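PDB 5GXX: glucanase from Clostridium thermocellum, which probably cleaves internal beta-1,4-glucosidic bonds of cellulose as a family 9 endoglucanase of the cellulosome. Local coordinates for residues Tyr485-Thr490 with Ser518-Leu523; His459-Lys464 with Phe571-Leu576; Tyr585-Asp590 with Gly597-Gly602; Leu481-Tyr486 with Ala550-Arg555. The protein carries 1 engineered substitution. All blocks are in the same frame, centred on the assembly; numbering follows the deposited sequence.

Contact 1: Tyr485-Thr490 with Ser518-Leu523. With CA (calcium ion), chain D.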
loop_
_atom_site.group_PDB
_atom_site.type_symbol
_atom_site.label_atom_id
_atom_site.label_comp_id
_atom_site.label_asym_id
_atom_site.label_seq_id
_atom_site.Cartn_x
_atom_site.Cartn_y
_atom_site.Cartn_z
ATOM N N TYR A 485 -5.916 -7.829 28.126
ATOM C CA TYR A 485 -6.155 -6.426 28.451
ATOM C C TYR A 485 -7.104 -6.371 29.653
ATOM O O TYR A 485 -8.264 -6.767 29.548
ATOM C CB TYR A 485 -6.779 -5.665 27.260
ATOM C CG TYR A 485 -6.918 -4.181 27.536
ATOM C CD1 TYR A 485 -8.071 -3.669 28.139
ATOM C CD2 TYR A 485 -5.891 -3.292 27.209
ATOM C CE1 TYR A 485 -8.180 -2.305 28.426
ATOM C CE2 TYR A 485 -6.003 -1.935 27.480
ATOM C CZ TYR A 485 -7.145 -1.452 28.089
ATOM O OH TYR A 485 -7.190 -0.095 28.337
ATOM N N TYR A 486 -6.596 -5.890 30.787
ATOM C CA TYR A 486 -7.324 -5.885 32.047
ATOM C C TYR A 486 -7.936 -4.530 32.383
ATOM O O TYR A 486 -7.295 -3.487 32.228
ATOM C CB TYR A 486 -6.394 -6.262 33.209
ATOM C CG TYR A 486 -5.752 -7.620 33.122
ATOM C CD1 TYR A 486 -6.405 -8.753 33.605
ATOM C CD2 TYR A 486 -4.476 -7.764 32.599
ATOM C CE1 TYR A 486 -5.812 -10.009 33.548
ATOM C CE2 TYR A 486 -3.878 -9.014 32.543
ATOM C CZ TYR A 486 -4.552 -10.127 33.014
ATOM O OH TYR A 486 -3.940 -11.361 32.949
ATOM N N MET A 487 -9.159 -4.589 32.901
ATOM C CA MET A 487 -9.942 -3.414 33.262
ATOM C C MET A 487 -10.514 -3.559 34.665
ATOM O O MET A 487 -10.752 -4.674 35.128
ATOM C CB MET A 487 -11.130 -3.281 32.307
ATOM C CG MET A 487 -10.747 -3.213 30.851
ATOM S SD MET A 487 -12.171 -3.633 29.829
ATOM C CE MET A 487 -12.025 -5.422 29.709
ATOM N N ASP A 488 -10.780 -2.420 35.300
ATOM C CA ASP A 488 -11.554 -2.367 36.532
ATOM C C ASP A 488 -12.923 -1.805 36.148
ATOM O O ASP A 488 -13.019 -0.689 35.643
ATOM C CB ASP A 488 -10.848 -1.476 37.559
ATOM C CG ASP A 488 -11.539 -1.462 38.913
ATOM O OD1 ASP A 488 -12.754 -1.725 38.975
ATOM O OD2 ASP A 488 -10.852 -1.192 39.923
ATOM N N LEU A 489 -13.964 -2.600 36.367
ATOM C CA LEU A 489 -15.316 -2.214 35.965
ATOM C C LEU A 489 -16.151 -1.704 37.134
ATOM O O LEU A 489 -17.381 -1.653 37.040
ATOM C CB LEU A 489 -16.017 -3.379 35.258
ATOM C CG LEU A 489 -15.392 -3.887 33.946
ATOM C CD1 LEU A 489 -16.320 -4.906 33.303
ATOM C CD2 LEU A 489 -15.074 -2.768 32.970
ATOM N N THR A 490 -15.486 -1.285 38.209
ATOM C CA THR A 490 -16.175 -0.736 39.382
ATOM C C THR A 490 -17.137 0.394 39.016
ATOM O O THR A 490 -18.275 0.397 39.483
ATOM C CB THR A 490 -15.201 -0.225 40.468
ATOM O OG1 THR A 490 -14.423 -1.322 40.957
ATOM C CG2 THR A 490 -15.956 0.375 41.657
ATOM N N SER A 518 -11.693 -12.771 23.191
ATOM C CA SER A 518 -12.635 -13.426 24.087
ATOM C C SER A 518 -13.726 -12.445 24.508
ATOM O O SER A 518 -13.540 -11.229 24.392
ATOM C CB SER A 518 -11.912 -13.918 25.340
ATOM O OG SER A 518 -11.592 -12.839 26.197
ATOM N N PRO A 519 -14.855 -12.968 25.020
ATOM C CA PRO A 519 -15.777 -12.082 25.721
ATOM C C PRO A 519 -15.089 -11.526 26.970
ATOM O O PRO A 519 -14.041 -12.035 27.382
ATOM C CB PRO A 519 -16.950 -13.000 26.110
ATOM C CG PRO A 519 -16.769 -14.269 25.337
ATOM C CD PRO A 519 -15.311 -14.371 25.001
ATOM N N ILE A 520 -15.642 -10.463 27.548
ATOM C CA ILE A 520 -15.095 -9.877 28.774
ATOM C C ILE A 520 -15.277 -10.872 29.911
ATOM O O ILE A 520 -16.388 -11.360 30.128
ATOM C CB ILE A 520 -15.774 -8.525 29.077
ATOM C CG1 ILE A 520 -15.514 -7.554 27.919
ATOM C CG2 ILE A 520 -15.298 -7.952 30.406
ATOM C CD1 ILE A 520 -16.430 -6.331 27.939
ATOM N N THR A 521 -14.167 -11.178 30.585
ATOM C CA THR A 521 -14.058 -12.314 31.498
ATOM C C THR A 521 -13.652 -11.855 32.882
ATOM O O THR A 521 -12.755 -11.025 33.037
ATOM C CB THR A 521 -13.019 -13.306 30.938
ATOM O OG1 THR A 521 -13.484 -13.753 29.659
ATOM C CG2 THR A 521 -12.851 -14.522 31.850
ATOM N N HIS A 522 -14.340 -12.395 33.888
ATOM C CA HIS A 522 -14.032 -12.056 35.269
ATOM C C HIS A 522 -12.704 -12.652 35.719
ATOM O O HIS A 522 -12.443 -13.830 35.498
ATOM C CB HIS A 522 -15.165 -12.517 36.191
ATOM C CG HIS A 522 -15.025 -12.037 37.601
ATOM N ND1 HIS A 522 -14.997 -12.896 38.680
ATOM C CD2 HIS A 522 -14.897 -10.788 38.109
ATOM C CE1 HIS A 522 -14.868 -12.196 39.792
ATOM N NE2 HIS A 522 -14.806 -10.915 39.474
ATOM N N LEU A 523 -11.869 -11.821 36.333
ATOM C CA LEU A 523 -10.679 -12.292 37.031
ATOM C C LEU A 523 -11.010 -12.437 38.523
ATOM O O LEU A 523 -11.283 -13.545 39.001
ATOM C CB LEU A 523 -9.501 -11.342 36.798
ATOM C CG LEU A 523 -8.107 -11.819 37.218
ATOM C CD1 LEU A 523 -7.612 -12.976 36.350
ATOM C CD2 LEU A 523 -7.105 -10.673 37.214
HETATM CA CA CA D . -12.434 1.332 34.669
HETATM O O HOH W 1 -12.967 0.724 32.429
#
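Met487 reaches Ile520 across an intervening strand. Met487 CB lies 4.0 Å from Leu489 CD2. Met487 CG rests 3.8 Å from Tyr485 CD1, two residues back along the same strand. The chain then turns at SD (chi3 -88°), itself 4.4 Å from Leu489 CD2, which carries CE to within 4.2 Å of Ile520 CG2, the two side chains crossing at about a right angle. An unbranched, pliable thioether suits this detour. Leu489 CD1 meets the same Ile520 methyl. Between strands 481-488 and 515-524 runs strand 527-534, whose Tyr528 and Ile530 also pack on Ile520, so this is next-but-one packing in one antiparallel sheet of a calcium-binding sandwich, consistent with a family 3 cellulose-binding module. Separately, Leu523 CD2 comes obliquely to the Tyr486 ring, 3.9 Å from CE1. At the end of the strand, Asp488 OD1 accepts from Thr490 N in an Asx turn, and also from Thr490 OG1. The backbone O of Asp488 binds the calcium at 2.3 Å, beside water 1, Asp566, Asn569, Asp570 and Glu491.

Contact 2: His459-Lys464 with Phe571-Leu576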
loop_
_atom_site.group_PDB
_atom_site.type_symbol
_atom_site.label_atom_id
_atom_site.label_comp_id
_atom_site.label_asym_id
_atom_site.label_seq_id
_atom_site.Cartn_x
_atom_site.Cartn_y
_atom_site.Cartn_z
ATOM N N HIS A 459 -17.134 7.448 26.481
ATOM C CA HIS A 459 -17.768 6.140 26.613
ATOM C C HIS A 459 -16.995 4.934 26.083
ATOM O O HIS A 459 -17.524 3.836 26.123
ATOM C CB HIS A 459 -19.195 6.150 26.057
ATOM C CG HIS A 459 -19.257 6.272 24.568
ATOM N ND1 HIS A 459 -19.528 5.195 23.751
ATOM C CD2 HIS A 459 -19.103 7.338 23.748
ATOM C CE1 HIS A 459 -19.543 5.594 22.491
ATOM N NE2 HIS A 459 -19.282 6.888 22.461
ATOM N N PHE A 460 -15.765 5.119 25.606
ATOM C CA PHE A 460 -14.936 3.975 25.195
ATOM C C PHE A 460 -13.429 4.210 25.296
ATOM O O PHE A 460 -12.956 5.354 25.332
ATOM C CB PHE A 460 -15.302 3.517 23.776
ATOM C CG PHE A 460 -14.934 4.482 22.684
ATOM C CD1 PHE A 460 -13.607 4.635 22.288
ATOM C CD2 PHE A 460 -15.926 5.184 22.003
ATOM C CE1 PHE A 460 -13.271 5.514 21.282
ATOM C CE2 PHE A 460 -15.594 6.057 20.972
ATOM C CZ PHE A 460 -14.267 6.216 20.609
ATOM N N THR A 461 -12.691 3.100 25.337
ATOM C CA THR A 461 -11.242 3.089 25.132
ATOM C C THR A 461 -10.957 2.325 23.844
ATOM O O THR A 461 -11.495 1.243 23.663
ATOM C CB THR A 461 -10.543 2.357 26.293
ATOM O OG1 THR A 461 -10.663 3.139 27.486
ATOM C CG2 THR A 461 -9.053 2.163 26.014
ATOM N N GLU A 462 -10.111 2.863 22.967
ATOM C CA GLU A 462 -9.706 2.122 21.785
ATOM C C GLU A 462 -8.189 1.997 21.806
ATOM O O GLU A 462 -7.476 3.001 21.913
ATOM C CB GLU A 462 -10.171 2.823 20.509
ATOM C CG GLU A 462 -9.897 2.021 19.259
ATOM C CD GLU A 462 -10.481 2.691 18.036
ATOM O OE1 GLU A 462 -11.679 2.475 17.742
ATOM O OE2 GLU A 462 -9.729 3.445 17.385
ATOM N N ILE A 463 -7.730 0.757 21.680
ATOM C CA ILE A 463 -6.308 0.425 21.803
ATOM C C ILE A 463 -5.761 -0.028 20.450
ATOM O O ILE A 463 -6.407 -0.807 19.753
ATOM C CB ILE A 463 -6.112 -0.724 22.826
ATOM C CG1 ILE A 463 -6.601 -0.357 24.237
ATOM C CG2 ILE A 463 -4.648 -1.156 22.897
ATOM C CD1 ILE A 463 -5.973 0.885 24.815
ATOM N N LYS A 464 -4.584 0.476 20.085
ATOM C CA LYS A 464 -3.786 -0.127 19.025
ATOM C C LYS A 464 -2.730 -0.992 19.715
ATOM O O LYS A 464 -1.959 -0.505 20.552
ATOM C CB LYS A 464 -3.148 0.944 18.132
ATOM C CG LYS A 464 -2.180 0.399 17.106
ATOM C CD LYS A 464 -1.513 1.544 16.373
ATOM C CE LYS A 464 -0.415 1.080 15.435
ATOM N NZ LYS A 464 0.075 2.218 14.603
ATOM N N PHE A 571 -6.021 -1.743 34.787
ATOM C CA PHE A 571 -4.651 -2.253 34.914
ATOM C C PHE A 571 -3.846 -2.104 33.621
ATOM O O PHE A 571 -2.695 -1.674 33.635
ATOM C CB PHE A 571 -4.670 -3.712 35.379
ATOM C CG PHE A 571 -3.299 -4.347 35.497
ATOM C CD1 PHE A 571 -2.717 -4.984 34.409
ATOM C CD2 PHE A 571 -2.609 -4.324 36.705
ATOM C CE1 PHE A 571 -1.465 -5.580 34.522
ATOM C CE2 PHE A 571 -1.357 -4.910 36.829
ATOM C CZ PHE A 571 -0.783 -5.540 35.734
ATOM N N SER A 572 -4.457 -2.421 32.482
ATOM C CA SER A 572 -3.717 -2.381 31.229
ATOM C C SER A 572 -3.613 -1.018 30.554
ATOM O O SER A 572 -2.879 -0.869 29.586
ATOM C CB SER A 572 -4.270 -3.430 30.273
ATOM O OG SER A 572 -4.094 -4.702 30.849
ATOM N N TYR A 573 -4.331 -0.024 31.072
ATOM C CA TYR A 573 -4.219 1.347 30.584
ATOM C C TYR A 573 -3.015 2.093 31.152
ATOM O O TYR A 573 -2.625 3.137 30.621
ATOM C CB TYR A 573 -5.491 2.106 30.969
ATOM C CG TYR A 573 -5.893 3.243 30.056
ATOM C CD1 TYR A 573 -6.296 3.001 28.743
ATOM C CD2 TYR A 573 -5.923 4.556 30.523
ATOM C CE1 TYR A 573 -6.717 4.048 27.923
ATOM C CE2 TYR A 573 -6.333 5.600 29.711
ATOM C CZ TYR A 573 -6.733 5.343 28.413
ATOM O OH TYR A 573 -7.142 6.389 27.608
ATOM N N GLN A 574 -2.429 1.565 32.222
ATOM C CA GLN A 574 -1.380 2.285 32.940
ATOM C C GLN A 574 -0.227 2.644 32.026
ATOM O O GLN A 574 0.314 1.775 31.342
ATOM C CB GLN A 574 -0.808 1.445 34.080
ATOM C CG GLN A 574 -1.798 0.972 35.111
ATOM C CD GLN A 574 -1.120 0.113 36.163
ATOM O OE1 GLN A 574 -1.291 -1.107 36.189
ATOM N NE2 GLN A 574 -0.330 0.749 37.030
ATOM N N GLY A 575 0.146 3.921 32.025
ATOM C CA GLY A 575 1.322 4.379 31.292
ATOM C C GLY A 575 1.152 4.532 29.793
ATOM O O GLY A 575 2.059 5.046 29.130
ATOM N N LEU A 576 0.004 4.131 29.248
ATOM C CA LEU A 576 -0.209 4.227 27.801
ATOM C C LEU A 576 -0.292 5.678 27.354
ATOM O O LEU A 576 -0.868 6.523 28.043
ATOM C CB LEU A 576 -1.464 3.477 27.329
ATOM C CG LEU A 576 -1.485 1.954 27.479
ATOM C CD1 LEU A 576 -2.732 1.383 26.816
ATOM C CD2 LEU A 576 -0.226 1.325 26.890
HETATM O O HOH W 2 -9.728 5.508 26.853
#
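The ring of Tyr573 has the terminal methyl of Ile463, CD1, at its edge and close to its plane, while Thr461 CG2 comes in obliquely, 3.6 Å from CE1. Thr461 serves two purposes. Its CG2 lies anti to the backbone N (chi1 -69° for OG1) and takes the ring, which leaves OG1 on another side to meet water 2 at 2.6 Å. The same water is 2.8 Å from Tyr573 OH, and Trp565 NE1 also hydrogen-bonds to Thr461 OG1, so a beta-branched residue with one methyl and one hydroxyl fits well. Leu576 completes the apolar patch, its CD1 lying 3.8 Å from Ile463 CD1. It is brought back beside Tyr573 by a type II turn, closed by Leu576 N to Tyr573 O, in which Gly575 readily accepts a positive phi of 78°. In the fold, strand 460-469 sits between strands 447-456 and 549-557, and the loop 571-576 bridges the two sheets: Tyr573 also touches Ile453 and Ala456 of strand 447-456, and Tyr485 of the opposing sheet.

Contact 3: Tyr585-Asp590 with Gly597-Gly602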
loop_
_atom_site.group_PDB
_atom_site.type_symbol
_atom_site.label_atom_id
_atom_site.label_comp_id
_atom_site.label_asym_id
_atom_site.label_seq_id
_atom_site.Cartn_x
_atom_site.Cartn_y
_atom_site.Cartn_z
ATOM N N TYR A 585 2.023 -4.271 31.112
ATOM C CA TYR A 585 0.682 -4.463 31.668
ATOM C C TYR A 585 -0.353 -5.140 30.759
ATOM O O TYR A 585 -1.520 -5.293 31.142
ATOM C CB TYR A 585 0.154 -3.139 32.220
ATOM C CG TYR A 585 1.106 -2.450 33.167
ATOM C CD1 TYR A 585 1.296 -2.931 34.461
ATOM C CD2 TYR A 585 1.795 -1.306 32.779
ATOM C CE1 TYR A 585 2.158 -2.296 35.347
ATOM C CE2 TYR A 585 2.654 -0.661 33.658
ATOM C CZ TYR A 585 2.832 -1.164 34.933
ATOM O OH TYR A 585 3.686 -0.521 35.802
ATOM N N MET A 586 0.077 -5.524 29.560
ATOM C CA MET A 586 -0.694 -6.402 28.680
ATOM C C MET A 586 0.122 -7.685 28.492
ATOM O O MET A 586 0.798 -7.879 27.479
ATOM C CB MET A 586 -1.040 -5.720 27.351
ATOM C CG MET A 586 -1.906 -4.457 27.512
ATOM S SD MET A 586 -2.249 -3.525 25.993
ATOM C CE MET A 586 -2.987 -4.809 24.983
ATOM N N PRO A 587 0.070 -8.563 29.505
ATOM C CA PRO A 587 0.974 -9.715 29.511
ATOM C C PRO A 587 0.731 -10.678 28.355
ATOM O O PRO A 587 -0.398 -10.843 27.889
ATOM C CB PRO A 587 0.687 -10.376 30.864
ATOM C CG PRO A 587 -0.733 -9.988 31.170
ATOM C CD PRO A 587 -0.830 -8.573 30.673
ATOM N N VAL A 588 1.820 -11.294 27.903
ATOM C CA VAL A 588 1.806 -12.253 26.808
ATOM C C VAL A 588 1.944 -13.654 27.382
ATOM O O VAL A 588 2.706 -13.860 28.339
ATOM C CB VAL A 588 2.975 -11.966 25.855
ATOM C CG1 VAL A 588 3.016 -12.994 24.725
ATOM C CG2 VAL A 588 2.896 -10.528 25.302
ATOM N N PHE A 589 1.214 -14.585 26.772
ATOM C CA PHE A 589 1.153 -16.002 27.153
ATOM C C PHE A 589 1.462 -16.932 25.972
ATOM O O PHE A 589 1.085 -16.672 24.825
ATOM C CB PHE A 589 -0.234 -16.344 27.734
ATOM C CG PHE A 589 -0.617 -15.522 28.932
ATOM C CD1 PHE A 589 -1.133 -14.238 28.789
ATOM C CD2 PHE A 589 -0.486 -16.058 30.208
ATOM C CE1 PHE A 589 -1.471 -13.484 29.907
ATOM C CE2 PHE A 589 -0.837 -15.317 31.327
ATOM C CZ PHE A 589 -1.330 -14.034 31.181
ATOM N N ASP A 590 2.188 -18.008 26.272
ATOM C CA ASP A 590 2.356 -19.137 25.376
ATOM C C ASP A 590 1.515 -20.223 26.021
ATOM O O ASP A 590 1.868 -20.698 27.105
ATOM C CB ASP A 590 3.835 -19.538 25.384
ATOM C CG ASP A 590 4.129 -20.772 24.540
ATOM O OD1 ASP A 590 3.197 -21.455 24.060
ATOM O OD2 ASP A 590 5.332 -21.055 24.340
ATOM N N GLY A 597 5.564 -9.763 31.195
ATOM C CA GLY A 597 4.653 -8.769 31.774
ATOM C C GLY A 597 4.139 -9.139 33.150
ATOM O O GLY A 597 4.669 -10.046 33.791
ATOM N N GLU A 598 3.097 -8.438 33.588
ATOM C CA GLU A 598 2.560 -8.543 34.935
ATOM C C GLU A 598 1.043 -8.658 34.851
ATOM O O GLU A 598 0.443 -8.237 33.863
ATOM C CB GLU A 598 2.937 -7.298 35.746
ATOM C CG GLU A 598 4.387 -7.244 36.202
ATOM C CD GLU A 598 4.762 -5.922 36.856
ATOM O OE1 GLU A 598 3.862 -5.114 37.179
ATOM O OE2 GLU A 598 5.975 -5.694 37.055
ATOM N N VAL A 599 0.437 -9.229 35.888
ATOM C CA VAL A 599 -1.011 -9.349 35.982
ATOM C C VAL A 599 -1.493 -8.603 37.222
ATOM O O VAL A 599 -0.686 -8.347 38.127
ATOM C CB VAL A 599 -1.462 -10.824 36.045
ATOM C CG1 VAL A 599 -0.883 -11.618 34.892
ATOM C CG2 VAL A 599 -1.041 -11.460 37.366
ATOM N N PRO A 600 -2.790 -8.238 37.260
ATOM C CA PRO A 600 -3.336 -7.590 38.454
ATOM C C PRO A 600 -3.175 -8.450 39.702
ATOM O O PRO A 600 -3.576 -9.612 39.703
ATOM C CB PRO A 600 -4.821 -7.443 38.130
ATOM C CG PRO A 600 -4.882 -7.405 36.635
ATOM C CD PRO A 600 -3.813 -8.369 36.202
ATOM N N GLY A 601 -2.598 -7.872 40.753
ATOM C CA GLY A 601 -2.440 -8.585 42.019
ATOM C C GLY A 601 -1.208 -9.471 42.054
ATOM O O GLY A 601 -0.959 -10.160 43.048
ATOM N N GLY A 602 -0.435 -9.438 40.973
ATOM C CA GLY A 602 0.827 -10.162 40.876
ATOM C C GLY A 602 0.706 -11.669 41.011
ATOM O O GLY A 602 -0.362 -12.245 40.789
#
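Apolar packing centres on Pro587, whose CG lies 4.1 Å from Val599 CG1, the two side chains crossing at about a right angle. A chi1 of -53° turns Val599 CG1 toward both Pro587 and Phe589, whose CZ is more loosely placed, 4.5 Å from it. The compact ring of proline also lies against the backbone: its CG is 3.4 Å from Glu598 O, a carbonyl that the contact buries without a hydrogen-bonding partner in the model. Gly597 allows the backbones to come this close. Its CA is 4.4 Å from Pro587 CA, and its backbone angles (phi 99°) would jam a CB, so glycine is called for. Among polar groups, the extended Glu598 runs beside Tyr585, pointing the same way, its carboxylate 84° from the ring plane and OE1 3.8 Å from CE1. Its other oxygen, OE2, forms a salt bridge with Lys584. Next, a type II turn is closed by Gly602 N to Val599 O at 3.1 Å. Strands 588-590 and 593-596 form the edge hairpin of the five-stranded sheet, with 588-590 beside strand 481-488. The chain entering and leaving this hairpin meets here, and Phe571 packs on both segments, edge-to-face with Tyr585 and against Pro600.

Contact 4: Leu481-Tyr486 with Ala550-Arg555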
loop_
_atom_site.group_PDB
_atom_site.type_symbol
_atom_site.label_atom_id
_atom_site.label_comp_id
_atom_site.label_asym_id
_atom_site.label_seq_id
_atom_site.Cartn_x
_atom_site.Cartn_y
_atom_site.Cartn_z
ATOM N N LEU A 481 0.022 -18.076 20.980
ATOM C CA LEU A 481 0.291 -16.759 21.559
ATOM C C LEU A 481 -1.015 -16.074 21.921
ATOM O O LEU A 481 -1.975 -16.125 21.151
ATOM C CB LEU A 481 1.047 -15.866 20.572
ATOM C CG LEU A 481 2.557 -16.091 20.495
ATOM C CD1 LEU A 481 3.087 -15.145 19.419
ATOM C CD2 LEU A 481 3.250 -15.866 21.833
ATOM N N SER A 482 -1.026 -15.395 23.064
ATOM C CA SER A 482 -2.149 -14.532 23.444
ATOM C C SER A 482 -1.665 -13.410 24.347
ATOM O O SER A 482 -0.566 -13.453 24.910
ATOM C CB SER A 482 -3.297 -15.297 24.116
ATOM O OG SER A 482 -2.911 -15.802 25.388
ATOM N N TYR A 483 -2.492 -12.382 24.472
ATOM C CA TYR A 483 -2.239 -11.378 25.484
ATOM C C TYR A 483 -3.555 -10.911 26.090
ATOM O O TYR A 483 -4.623 -11.061 25.479
ATOM C CB TYR A 483 -1.414 -10.208 24.932
ATOM C CG TYR A 483 -2.060 -9.412 23.811
ATOM C CD1 TYR A 483 -2.975 -8.402 24.101
ATOM C CD2 TYR A 483 -1.741 -9.652 22.478
ATOM C CE1 TYR A 483 -3.543 -7.647 23.098
ATOM C CE2 TYR A 483 -2.300 -8.887 21.456
ATOM C CZ TYR A 483 -3.207 -7.896 21.782
ATOM O OH TYR A 483 -3.792 -7.142 20.787
ATOM N N ASN A 484 -3.472 -10.339 27.284
ATOM C CA ASN A 484 -4.667 -9.906 28.002
ATOM C C ASN A 484 -4.709 -8.395 28.225
ATOM O O ASN A 484 -3.668 -7.763 28.459
ATOM C CB ASN A 484 -4.742 -10.618 29.355
ATOM C CG ASN A 484 -4.908 -12.123 29.237
ATOM O OD1 ASN A 484 -5.231 -12.664 28.181
ATOM N ND2 ASN A 484 -4.714 -12.817 30.360
ATOM N N TYR A 485 -5.916 -7.829 28.126
ATOM C CA TYR A 485 -6.155 -6.426 28.451
ATOM C C TYR A 485 -7.104 -6.371 29.653
ATOM O O TYR A 485 -8.264 -6.767 29.548
ATOM C CB TYR A 485 -6.779 -5.665 27.260
ATOM C CG TYR A 485 -6.918 -4.181 27.536
ATOM C CD1 TYR A 485 -8.071 -3.669 28.139
ATOM C CD2 TYR A 485 -5.891 -3.292 27.209
ATOM C CE1 TYR A 485 -8.180 -2.305 28.426
ATOM C CE2 TYR A 485 -6.003 -1.935 27.480
ATOM C CZ TYR A 485 -7.145 -1.452 28.089
ATOM O OH TYR A 485 -7.190 -0.095 28.337
ATOM N N TYR A 486 -6.596 -5.890 30.787
ATOM C CA TYR A 486 -7.324 -5.885 32.047
ATOM C C TYR A 486 -7.936 -4.530 32.383
ATOM O O TYR A 486 -7.295 -3.487 32.228
ATOM C CB TYR A 486 -6.394 -6.262 33.209
ATOM C CG TYR A 486 -5.752 -7.620 33.122
ATOM C CD1 TYR A 486 -6.405 -8.753 33.605
ATOM C CD2 TYR A 486 -4.476 -7.764 32.599
ATOM C CE1 TYR A 486 -5.812 -10.009 33.548
ATOM C CE2 TYR A 486 -3.878 -9.014 32.543
ATOM C CZ TYR A 486 -4.552 -10.127 33.014
ATOM O OH TYR A 486 -3.940 -11.361 32.949
ATOM N N ALA A 550 1.970 -8.506 15.025
ATOM C CA ALA A 550 0.607 -8.408 14.516
ATOM C C ALA A 550 -0.158 -7.251 15.164
ATOM O O ALA A 550 -0.196 -7.141 16.400
ATOM C CB ALA A 550 -0.107 -9.729 14.735
ATOM N N GLU A 551 -0.737 -6.384 14.327
ATOM C CA GLU A 551 -1.485 -5.214 14.775
ATOM C C GLU A 551 -2.975 -5.501 14.859
ATOM O O GLU A 551 -3.558 -6.067 13.930
ATOM C CB GLU A 551 -1.226 -4.008 13.871
ATOM C CG GLU A 551 -2.027 -2.773 14.274
ATOM C CD GLU A 551 -1.669 -1.529 13.478
ATOM O OE1 GLU A 551 -0.591 -1.482 12.847
ATOM O OE2 GLU A 551 -2.478 -0.578 13.487
ATOM N N LEU A 552 -3.555 -5.136 15.998
ATOM C CA LEU A 552 -5.005 -5.148 16.191
ATOM C C LEU A 552 -5.419 -3.806 16.801
ATOM O O LEU A 552 -4.718 -3.270 17.671
ATOM C CB LEU A 552 -5.371 -6.286 17.155
ATOM C CG LEU A 552 -6.862 -6.493 17.455
ATOM C CD1 LEU A 552 -7.619 -6.949 16.235
ATOM C CD2 LEU A 552 -7.019 -7.536 18.559
ATOM N N GLN A 553 -6.551 -3.262 16.353
ATOM C CA GLN A 553 -7.155 -2.099 17.000
ATOM C C GLN A 553 -8.480 -2.583 17.544
ATOM O O GLN A 553 -9.345 -3.029 16.792
ATOM C CB GLN A 553 -7.344 -0.926 16.032
ATOM C CG GLN A 553 -6.024 -0.265 15.634
ATOM C CD GLN A 553 -6.132 0.615 14.411
ATOM O OE1 GLN A 553 -7.165 1.240 14.168
ATOM N NE2 GLN A 553 -5.047 0.687 13.643
ATOM N N PHE A 554 -8.627 -2.537 18.863
ATOM C CA PHE A 554 -9.879 -2.968 19.468
ATOM C C PHE A 554 -10.461 -1.855 20.314
ATOM O O PHE A 554 -9.730 -1.020 20.855
ATOM C CB PHE A 554 -9.707 -4.273 20.256
ATOM C CG PHE A 554 -8.703 -4.205 21.379
ATOM C CD1 PHE A 554 -9.085 -3.808 22.649
ATOM C CD2 PHE A 554 -7.382 -4.586 21.172
ATOM C CE1 PHE A 554 -8.177 -3.779 23.697
ATOM C CE2 PHE A 554 -6.457 -4.549 22.207
ATOM C CZ PHE A 554 -6.848 -4.149 23.474
ATOM N N ARG A 555 -11.787 -1.845 20.375
ATOM C CA ARG A 555 -12.522 -0.856 21.152
ATOM C C ARG A 555 -13.378 -1.572 22.191
ATOM O O ARG A 555 -14.036 -2.573 21.878
ATOM C CB ARG A 555 -13.406 -0.035 20.205
ATOM C CG ARG A 555 -14.202 1.076 20.878
ATOM C CD ARG A 555 -15.127 1.816 19.899
ATOM N NE ARG A 555 -14.353 2.511 18.875
ATOM C CZ ARG A 555 -14.834 3.460 18.075
ATOM N NH1 ARG A 555 -16.092 3.855 18.185
ATOM N NH2 ARG A 555 -14.039 4.031 17.177
HETATM O O HOH W 3 -2.315 -7.456 18.515
#
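This is core packing between the two sheets of a beta sandwich: Tyr483 and Tyr485 of strand 481-486 meet Leu552 and Phe554 of strand 550-555. The strand axes are 11.6 Å apart and cross at -30°, running in roughly the same direction, a separation that side chains rather than backbone bonds must span. Large aromatic residues suit such a gap. Phe554 presents its edge to the face of Tyr485 in a T-shaped stack, with centroids 5.6 Å apart and planes at 75°; CZ of Phe554 comes to 3.9 Å from Tyr485 CD2. On its other flank, Phe554 CE2 lies at the edge of the Tyr483 ring, near its plane, the two side chains sliding past each other in opposite directions. Both Phe554 and Tyr483 hold CG between the backbone N and the carbonyl carbon (chi1 near +60° in both), which sets each ring over its own backbone. Tyr483 OH comes to 3.9 Å from Leu552 CD2. Ile463 of strand 460-469, which neighbours strand 549-557, also touches Tyr485 and Phe554. The interface is thus mostly hydrocarbon, but the buried phenol of Tyr483 does not go unsatisfied: Tyr483 OH lies 2.7 Å from water 3, which donates to Ala550 O at 3.0 Å. The polar tip of a tyrosine is accommodated in the core by one bridging water.

Overall arrangement
All four contacts belong to the C-terminal sandwich module, well away from the chain's centre, and adjoining centres lie 11 to 15 Å apart. Strand 481-488 is shared by contacts 1 and 4, one acting within its sheet and the other across the core. Ser572 of contact 2 joins three of them, its OG probably hydrogen-bonding to Tyr486 N at 2.8 Å and to Tyr585 O at 2.7 Å. Tyr486 packs a face on Pro600 and its edge on Pro587, both of contact 3. Contact 1 supplies one calcium ligand, Asp488 O; the side chain of Thr461 is about 8 Å from a calcium ion, that of Tyr585 about 14 Å. The family 9 domain holds a separate calcium site.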